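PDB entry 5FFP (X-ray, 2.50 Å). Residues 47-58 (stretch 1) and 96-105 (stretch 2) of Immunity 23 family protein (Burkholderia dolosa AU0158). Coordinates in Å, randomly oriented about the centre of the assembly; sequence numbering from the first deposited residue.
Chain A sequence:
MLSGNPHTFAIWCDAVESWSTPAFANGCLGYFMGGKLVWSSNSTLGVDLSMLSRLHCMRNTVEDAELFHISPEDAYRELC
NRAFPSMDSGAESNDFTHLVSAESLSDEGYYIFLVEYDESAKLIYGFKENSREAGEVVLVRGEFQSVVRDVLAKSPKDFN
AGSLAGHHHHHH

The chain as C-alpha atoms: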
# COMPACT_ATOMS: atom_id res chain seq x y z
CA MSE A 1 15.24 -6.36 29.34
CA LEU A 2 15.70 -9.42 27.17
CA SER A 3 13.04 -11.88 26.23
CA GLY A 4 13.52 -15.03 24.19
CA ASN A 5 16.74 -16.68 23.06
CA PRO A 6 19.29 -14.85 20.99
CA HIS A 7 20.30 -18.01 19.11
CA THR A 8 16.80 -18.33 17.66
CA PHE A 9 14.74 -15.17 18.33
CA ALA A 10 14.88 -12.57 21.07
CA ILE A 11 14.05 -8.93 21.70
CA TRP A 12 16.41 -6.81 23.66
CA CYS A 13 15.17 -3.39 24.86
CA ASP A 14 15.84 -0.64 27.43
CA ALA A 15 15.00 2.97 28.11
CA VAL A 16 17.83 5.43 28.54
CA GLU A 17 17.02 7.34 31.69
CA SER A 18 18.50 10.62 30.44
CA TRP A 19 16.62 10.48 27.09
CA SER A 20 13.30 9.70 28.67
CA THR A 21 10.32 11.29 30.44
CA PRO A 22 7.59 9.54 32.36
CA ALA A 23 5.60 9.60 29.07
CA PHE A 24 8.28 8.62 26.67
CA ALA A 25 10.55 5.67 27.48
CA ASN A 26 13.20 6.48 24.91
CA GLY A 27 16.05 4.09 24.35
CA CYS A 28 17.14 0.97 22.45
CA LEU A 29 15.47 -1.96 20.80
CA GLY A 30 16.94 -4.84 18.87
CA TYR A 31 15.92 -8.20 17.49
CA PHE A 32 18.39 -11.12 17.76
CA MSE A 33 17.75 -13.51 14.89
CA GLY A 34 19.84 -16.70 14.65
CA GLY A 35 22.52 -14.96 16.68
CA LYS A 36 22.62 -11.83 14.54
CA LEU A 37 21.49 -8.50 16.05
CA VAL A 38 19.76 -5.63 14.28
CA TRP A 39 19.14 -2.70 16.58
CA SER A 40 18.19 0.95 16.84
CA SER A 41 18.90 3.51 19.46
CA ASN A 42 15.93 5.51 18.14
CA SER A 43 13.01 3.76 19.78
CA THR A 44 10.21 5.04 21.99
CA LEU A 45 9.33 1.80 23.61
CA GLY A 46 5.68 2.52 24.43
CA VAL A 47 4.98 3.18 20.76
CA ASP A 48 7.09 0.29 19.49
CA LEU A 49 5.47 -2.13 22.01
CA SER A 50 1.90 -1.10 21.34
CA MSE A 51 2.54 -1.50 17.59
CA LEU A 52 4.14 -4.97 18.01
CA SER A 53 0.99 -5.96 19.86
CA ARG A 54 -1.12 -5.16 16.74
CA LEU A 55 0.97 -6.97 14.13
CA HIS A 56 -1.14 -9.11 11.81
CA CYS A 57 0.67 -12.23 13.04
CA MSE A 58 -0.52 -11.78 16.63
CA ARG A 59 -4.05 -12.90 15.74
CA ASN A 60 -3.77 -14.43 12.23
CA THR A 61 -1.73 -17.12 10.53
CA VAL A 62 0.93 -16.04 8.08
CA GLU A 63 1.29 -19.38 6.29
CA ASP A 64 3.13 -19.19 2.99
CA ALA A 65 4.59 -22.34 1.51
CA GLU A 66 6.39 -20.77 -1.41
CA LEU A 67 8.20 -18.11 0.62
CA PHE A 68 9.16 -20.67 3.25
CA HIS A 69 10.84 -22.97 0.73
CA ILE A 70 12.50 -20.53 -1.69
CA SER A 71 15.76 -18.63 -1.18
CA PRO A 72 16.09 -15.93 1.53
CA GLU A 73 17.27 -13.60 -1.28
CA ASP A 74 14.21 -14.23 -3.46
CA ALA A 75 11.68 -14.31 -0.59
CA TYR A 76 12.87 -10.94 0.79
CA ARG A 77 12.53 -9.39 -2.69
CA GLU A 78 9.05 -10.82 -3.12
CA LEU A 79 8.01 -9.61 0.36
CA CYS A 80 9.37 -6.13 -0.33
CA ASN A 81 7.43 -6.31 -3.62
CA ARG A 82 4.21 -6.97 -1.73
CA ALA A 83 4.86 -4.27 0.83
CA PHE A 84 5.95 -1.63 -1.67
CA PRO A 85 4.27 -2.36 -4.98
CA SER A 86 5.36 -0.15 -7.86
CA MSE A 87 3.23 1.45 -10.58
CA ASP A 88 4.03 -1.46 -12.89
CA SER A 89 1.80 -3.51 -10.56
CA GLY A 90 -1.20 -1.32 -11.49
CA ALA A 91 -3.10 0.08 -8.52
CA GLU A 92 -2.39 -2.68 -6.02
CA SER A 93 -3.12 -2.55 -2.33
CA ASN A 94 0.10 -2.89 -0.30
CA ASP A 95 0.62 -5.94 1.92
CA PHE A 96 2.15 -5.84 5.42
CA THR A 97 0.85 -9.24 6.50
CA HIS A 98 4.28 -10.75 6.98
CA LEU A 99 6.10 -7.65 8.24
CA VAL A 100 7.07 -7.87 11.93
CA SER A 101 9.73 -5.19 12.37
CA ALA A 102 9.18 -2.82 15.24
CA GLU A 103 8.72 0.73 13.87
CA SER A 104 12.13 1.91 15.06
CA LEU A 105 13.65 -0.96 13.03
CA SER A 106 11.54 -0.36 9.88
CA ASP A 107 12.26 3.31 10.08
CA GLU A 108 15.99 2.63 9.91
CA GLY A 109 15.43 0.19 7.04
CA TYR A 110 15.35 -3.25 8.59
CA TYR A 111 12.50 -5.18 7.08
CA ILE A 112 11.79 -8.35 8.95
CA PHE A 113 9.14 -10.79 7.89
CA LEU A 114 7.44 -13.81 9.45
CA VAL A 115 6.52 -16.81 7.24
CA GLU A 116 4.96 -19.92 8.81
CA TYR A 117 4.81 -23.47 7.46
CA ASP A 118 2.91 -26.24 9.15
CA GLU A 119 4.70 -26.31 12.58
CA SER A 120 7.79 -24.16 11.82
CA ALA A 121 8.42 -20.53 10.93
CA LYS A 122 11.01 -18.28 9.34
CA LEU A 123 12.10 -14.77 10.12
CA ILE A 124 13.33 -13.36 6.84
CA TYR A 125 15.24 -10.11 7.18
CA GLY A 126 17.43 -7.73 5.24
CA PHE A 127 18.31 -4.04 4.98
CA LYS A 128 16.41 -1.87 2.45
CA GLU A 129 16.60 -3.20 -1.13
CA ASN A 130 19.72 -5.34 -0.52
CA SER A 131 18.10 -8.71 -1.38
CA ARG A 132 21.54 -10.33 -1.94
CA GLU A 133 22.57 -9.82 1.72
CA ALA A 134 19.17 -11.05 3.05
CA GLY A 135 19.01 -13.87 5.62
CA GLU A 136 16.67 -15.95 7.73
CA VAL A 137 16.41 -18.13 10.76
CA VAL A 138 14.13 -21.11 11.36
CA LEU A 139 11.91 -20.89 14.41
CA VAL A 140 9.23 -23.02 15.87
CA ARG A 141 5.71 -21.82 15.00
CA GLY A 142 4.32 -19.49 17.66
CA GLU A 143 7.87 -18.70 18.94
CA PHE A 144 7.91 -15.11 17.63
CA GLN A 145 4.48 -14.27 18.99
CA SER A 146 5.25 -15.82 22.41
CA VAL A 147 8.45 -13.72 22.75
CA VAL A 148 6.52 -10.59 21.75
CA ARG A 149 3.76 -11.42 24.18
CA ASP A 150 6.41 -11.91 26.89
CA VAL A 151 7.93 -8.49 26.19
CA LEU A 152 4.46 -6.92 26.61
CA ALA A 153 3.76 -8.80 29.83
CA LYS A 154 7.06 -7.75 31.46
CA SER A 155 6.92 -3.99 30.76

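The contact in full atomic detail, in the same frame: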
# COMPACT_ATOMS: atom_id res chain seq x y z
N VAL A 47 5.52 3.16 22.10
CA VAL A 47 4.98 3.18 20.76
C VAL A 47 5.39 1.93 20.01
O VAL A 47 4.59 1.33 19.36
CB VAL A 47 5.48 4.45 19.97
CG1 VAL A 47 4.94 4.42 18.55
CG2 VAL A 47 5.05 5.72 20.66
N ASP A 48 6.67 1.58 20.05
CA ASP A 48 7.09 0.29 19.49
C ASP A 48 6.29 -0.91 20.08
O ASP A 48 5.86 -1.81 19.33
CB ASP A 48 8.57 0.07 19.73
CG ASP A 48 9.45 0.60 18.62
OD1 ASP A 48 8.95 0.86 17.48
OD2 ASP A 48 10.69 0.67 18.84
N LEU A 49 6.11 -0.95 21.40
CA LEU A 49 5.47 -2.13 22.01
C LEU A 49 4.00 -2.20 21.65
O LEU A 49 3.52 -3.25 21.26
CB LEU A 49 5.68 -2.19 23.54
CG LEU A 49 6.93 -2.95 24.09
CD1 LEU A 49 8.19 -2.85 23.24
CD2 LEU A 49 7.24 -2.49 25.51
N SER A 50 3.29 -1.07 21.71
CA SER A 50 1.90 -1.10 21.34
C SER A 50 1.68 -1.48 19.86
O SER A 50 0.67 -2.13 19.52
CB SER A 50 1.22 0.21 21.65
OG SER A 50 1.65 1.16 20.72
N MSE A 51 2.62 -1.12 19.00
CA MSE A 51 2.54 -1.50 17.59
C MSE A 51 2.91 -2.97 17.33
O MSE A 51 2.40 -3.58 16.39
CB MSE A 51 3.41 -0.48 16.88
CG MSE A 51 3.95 -0.96 15.53
SE MSE A 51 5.62 -2.05 15.68
CE MSE A 51 5.44 -2.87 13.89
N LEU A 52 3.83 -3.53 18.11
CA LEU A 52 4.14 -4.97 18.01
C LEU A 52 2.91 -5.77 18.41
O LEU A 52 2.62 -6.81 17.81
CB LEU A 52 5.33 -5.38 18.88
CG LEU A 52 6.72 -4.90 18.50
CD1 LEU A 52 7.70 -5.32 19.58
CD2 LEU A 52 7.15 -5.40 17.14
N SER A 53 2.17 -5.26 19.39
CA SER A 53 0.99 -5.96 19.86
C SER A 53 -0.12 -6.06 18.83
O SER A 53 -1.00 -6.89 18.99
CB SER A 53 0.46 -5.32 21.15
OG SER A 53 -0.30 -4.16 20.91
N ARG A 54 -0.08 -5.23 17.78
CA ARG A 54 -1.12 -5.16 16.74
C ARG A 54 -0.58 -5.61 15.38
O ARG A 54 -1.13 -5.27 14.35
CB ARG A 54 -1.67 -3.73 16.65
CG ARG A 54 -2.59 -3.35 17.82
CD ARG A 54 -2.38 -1.95 18.41
NE ARG A 54 -2.85 -0.84 17.59
CZ ARG A 54 -3.07 0.40 18.07
NH1 ARG A 54 -2.87 0.70 19.36
NH2 ARG A 54 -3.51 1.36 17.25
N LEU A 55 0.51 -6.36 15.37
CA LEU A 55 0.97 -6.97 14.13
C LEU A 55 -0.03 -8.03 13.69
O LEU A 55 -0.64 -8.71 14.51
CB LEU A 55 2.35 -7.60 14.29
CG LEU A 55 3.50 -6.61 14.46
CD1 LEU A 55 4.76 -7.33 14.93
CD2 LEU A 55 3.72 -5.86 13.15
N HIS A 56 -0.20 -8.15 12.38
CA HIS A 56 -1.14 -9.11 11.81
C HIS A 56 -0.92 -10.52 12.37
O HIS A 56 -1.88 -11.24 12.65
CB HIS A 56 -1.02 -9.11 10.27
CG HIS A 56 -2.22 -9.68 9.57
ND1 HIS A 56 -2.22 -10.92 8.97
CD2 HIS A 56 -3.46 -9.16 9.36
CE1 HIS A 56 -3.41 -11.15 8.43
NE2 HIS A 56 -4.17 -10.09 8.65
N CYS A 57 0.35 -10.89 12.55
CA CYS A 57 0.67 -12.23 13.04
C CYS A 57 0.28 -12.53 14.48
O CYS A 57 0.38 -13.67 14.92
CB CYS A 57 2.16 -12.52 12.84
SG CYS A 57 3.27 -11.60 13.93
N MSE A 58 -0.19 -11.54 15.23
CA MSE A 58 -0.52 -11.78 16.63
C MSE A 58 -1.85 -12.43 16.77
O MSE A 58 -2.14 -13.02 17.81
CB MSE A 58 -0.54 -10.50 17.45
CG MSE A 58 0.81 -9.80 17.42
SE MSE A 58 2.28 -10.88 18.15
CE MSE A 58 1.70 -11.09 20.04
N PHE A 96 1.26 -5.79 4.25
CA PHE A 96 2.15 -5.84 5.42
C PHE A 96 1.88 -7.05 6.30
O PHE A 96 2.23 -7.07 7.47
CB PHE A 96 2.01 -4.56 6.27
CG PHE A 96 2.52 -3.31 5.61
CD1 PHE A 96 3.34 -3.34 4.48
CD2 PHE A 96 2.21 -2.07 6.17
CE1 PHE A 96 3.81 -2.17 3.90
CE2 PHE A 96 2.68 -0.89 5.60
CZ PHE A 96 3.48 -0.94 4.46
N THR A 97 1.28 -8.08 5.73
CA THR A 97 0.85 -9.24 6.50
C THR A 97 2.02 -9.89 7.23
O THR A 97 1.93 -10.24 8.40
CB THR A 97 0.24 -10.27 5.54
OG1 THR A 97 -0.56 -9.59 4.58
CG2 THR A 97 -0.63 -11.27 6.28
N HIS A 98 3.13 -10.01 6.51
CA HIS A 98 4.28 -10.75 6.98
C HIS A 98 5.31 -9.88 7.70
O HIS A 98 6.21 -10.40 8.36
CB HIS A 98 4.92 -11.45 5.79
CG HIS A 98 4.09 -12.57 5.27
ND1 HIS A 98 4.05 -13.80 5.88
CD2 HIS A 98 3.24 -12.64 4.23
CE1 HIS A 98 3.22 -14.58 5.23
NE2 HIS A 98 2.71 -13.90 4.22
N LEU A 99 5.16 -8.57 7.62
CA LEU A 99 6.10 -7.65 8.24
C LEU A 99 5.97 -7.66 9.76
O LEU A 99 4.88 -7.49 10.27
CB LEU A 99 5.83 -6.24 7.74
CG LEU A 99 6.78 -5.17 8.27
CD1 LEU A 99 8.21 -5.50 7.87
CD2 LEU A 99 6.36 -3.84 7.70
N VAL A 100 7.08 -7.88 10.46
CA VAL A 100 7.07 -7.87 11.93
C VAL A 100 8.11 -6.97 12.58
O VAL A 100 8.25 -7.00 13.82
CB VAL A 100 7.19 -9.30 12.49
CG1 VAL A 100 6.09 -10.19 11.91
CG2 VAL A 100 8.56 -9.89 12.22
N SER A 101 8.83 -6.18 11.78
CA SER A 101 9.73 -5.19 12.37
C SER A 101 8.97 -4.23 13.29
O SER A 101 7.92 -3.73 12.92
CB SER A 101 10.41 -4.31 11.31
OG SER A 101 10.88 -5.05 10.21
N ALA A 102 9.51 -3.99 14.47
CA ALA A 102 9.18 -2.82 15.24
C ALA A 102 9.37 -1.62 14.34
O ALA A 102 10.12 -1.69 13.37
CB ALA A 102 10.08 -2.74 16.45
N GLU A 103 8.68 -0.51 14.66
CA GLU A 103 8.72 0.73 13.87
C GLU A 103 10.11 1.37 13.88
O GLU A 103 10.55 1.90 12.86
CB GLU A 103 7.72 1.81 14.38
CG GLU A 103 6.26 1.60 14.00
CD GLU A 103 5.32 2.75 14.44
OE1 GLU A 103 4.12 2.48 14.72
OE2 GLU A 103 5.76 3.93 14.50
N SER A 104 10.79 1.34 15.01
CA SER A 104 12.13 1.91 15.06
C SER A 104 13.00 1.17 14.05
O SER A 104 13.81 1.80 13.37
CB SER A 104 12.71 1.89 16.48
OG SER A 104 12.53 0.64 17.11
N LEU A 105 12.82 -0.15 13.94
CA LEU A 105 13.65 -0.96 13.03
C LEU A 105 13.29 -0.72 11.56
O LEU A 105 14.17 -0.43 10.77
CB LEU A 105 13.57 -2.45 13.37
CG LEU A 105 14.11 -2.85 14.74
CD1 LEU A 105 13.72 -4.30 15.03
CD2 LEU A 105 15.62 -2.67 14.82

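Stretch 1 enters as a helix that includes residues 47 to 52. Its chain then passes through a type I beta turn from Leu-52 to Leu-55. Stretch 2 runs as loop from Phe-96 to Ala-102 and becomes helical at Glu-103. The two run in opposite senses: the CA atoms of Asp-48 and Ala-102 lie 5.7 Å apart, those of Leu-55 and Val-100 6.5 Å, and those of His-56 and Thr-97 5.7 Å. The contact buries 561 Å² in total.

The polar centre of the contact is the carboxylate of Asp-48. Ala-102 holds the N-cap position of the second helix, so the first amides of that helix lack acceptors from a preceding turn. Asp-48 reaches them from the other stretch. The backbone N of Ser-104 donates to OD1 of Asp-48 at 3.1 Å, with an N-H...acceptor angle of 153°. The N of Glu-103 also lies 3.1 Å from OD1 of Asp-48, but the geometry leaves that pair open. The second carboxylate oxygen is used as well. OG of Ser-104 donates to OD2 of Asp-48 at a short 2.5 Å, and OD2 has a further hydrogen bond elsewhere in the structure. Ser-104 therefore meets the same carboxylate with both its amide and its hydroxyl. Asp-48 and Ser-104 are both buried, so these bonds provide for polar groups that are largely withdrawn from solvent.

Each stretch also satisfies part of its own backbone. In the first helix, the N of Met-51 donates to O of Val-47 at 3.2 Å and the N of Leu-52 to O of Asp-48 at 2.9 Å. OG of Ser-53 donates to O of Ser-50 at 2.6 Å. The turn is closed by N of Leu-55 bonding to O of Leu-52 at 3.3 Å. Beyond it, N of Met-58 reaches O of Leu-55 at 3.0 Å. In stretch 2, N of Leu-99 donates to O of Phe-96 at 3.3 Å. The side chains of His-98 and Ser-101 find polar partners elsewhere in the structure, through ND1 and OG respectively.

Apolar packing fills the space beyond Asp-48. Met-51 is a selenomethionine whose CA-to-CB bond points toward stretch 2; its SE lies 3.7 Å from CA of Ala-102. CD2 of Leu-52 packs 4.0 Å from CB of Ala-102. Past the turn, CD1 of Leu-55 lies 4.0 Å from CB of Val-100, and SG of Cys-57 lies 3.7 Å from CG1 of Val-100. The side chain of Val-100 thus meets two side chains of stretch 1, those of Leu-55 and Cys-57, and these contacts exclude water without directional bonds.

The margins are more exposed. Glu-103 extends beside the first helix, with OE1 3.5 Å from CG of Met-51 and OE2 4.2 Å from CG1 of Val-47; these are van der Waals contacts. Near the other end, ND1 of His-56 comes within 3.1 Å of CG2 of Thr-97. The methyl approaches the ring obliquely.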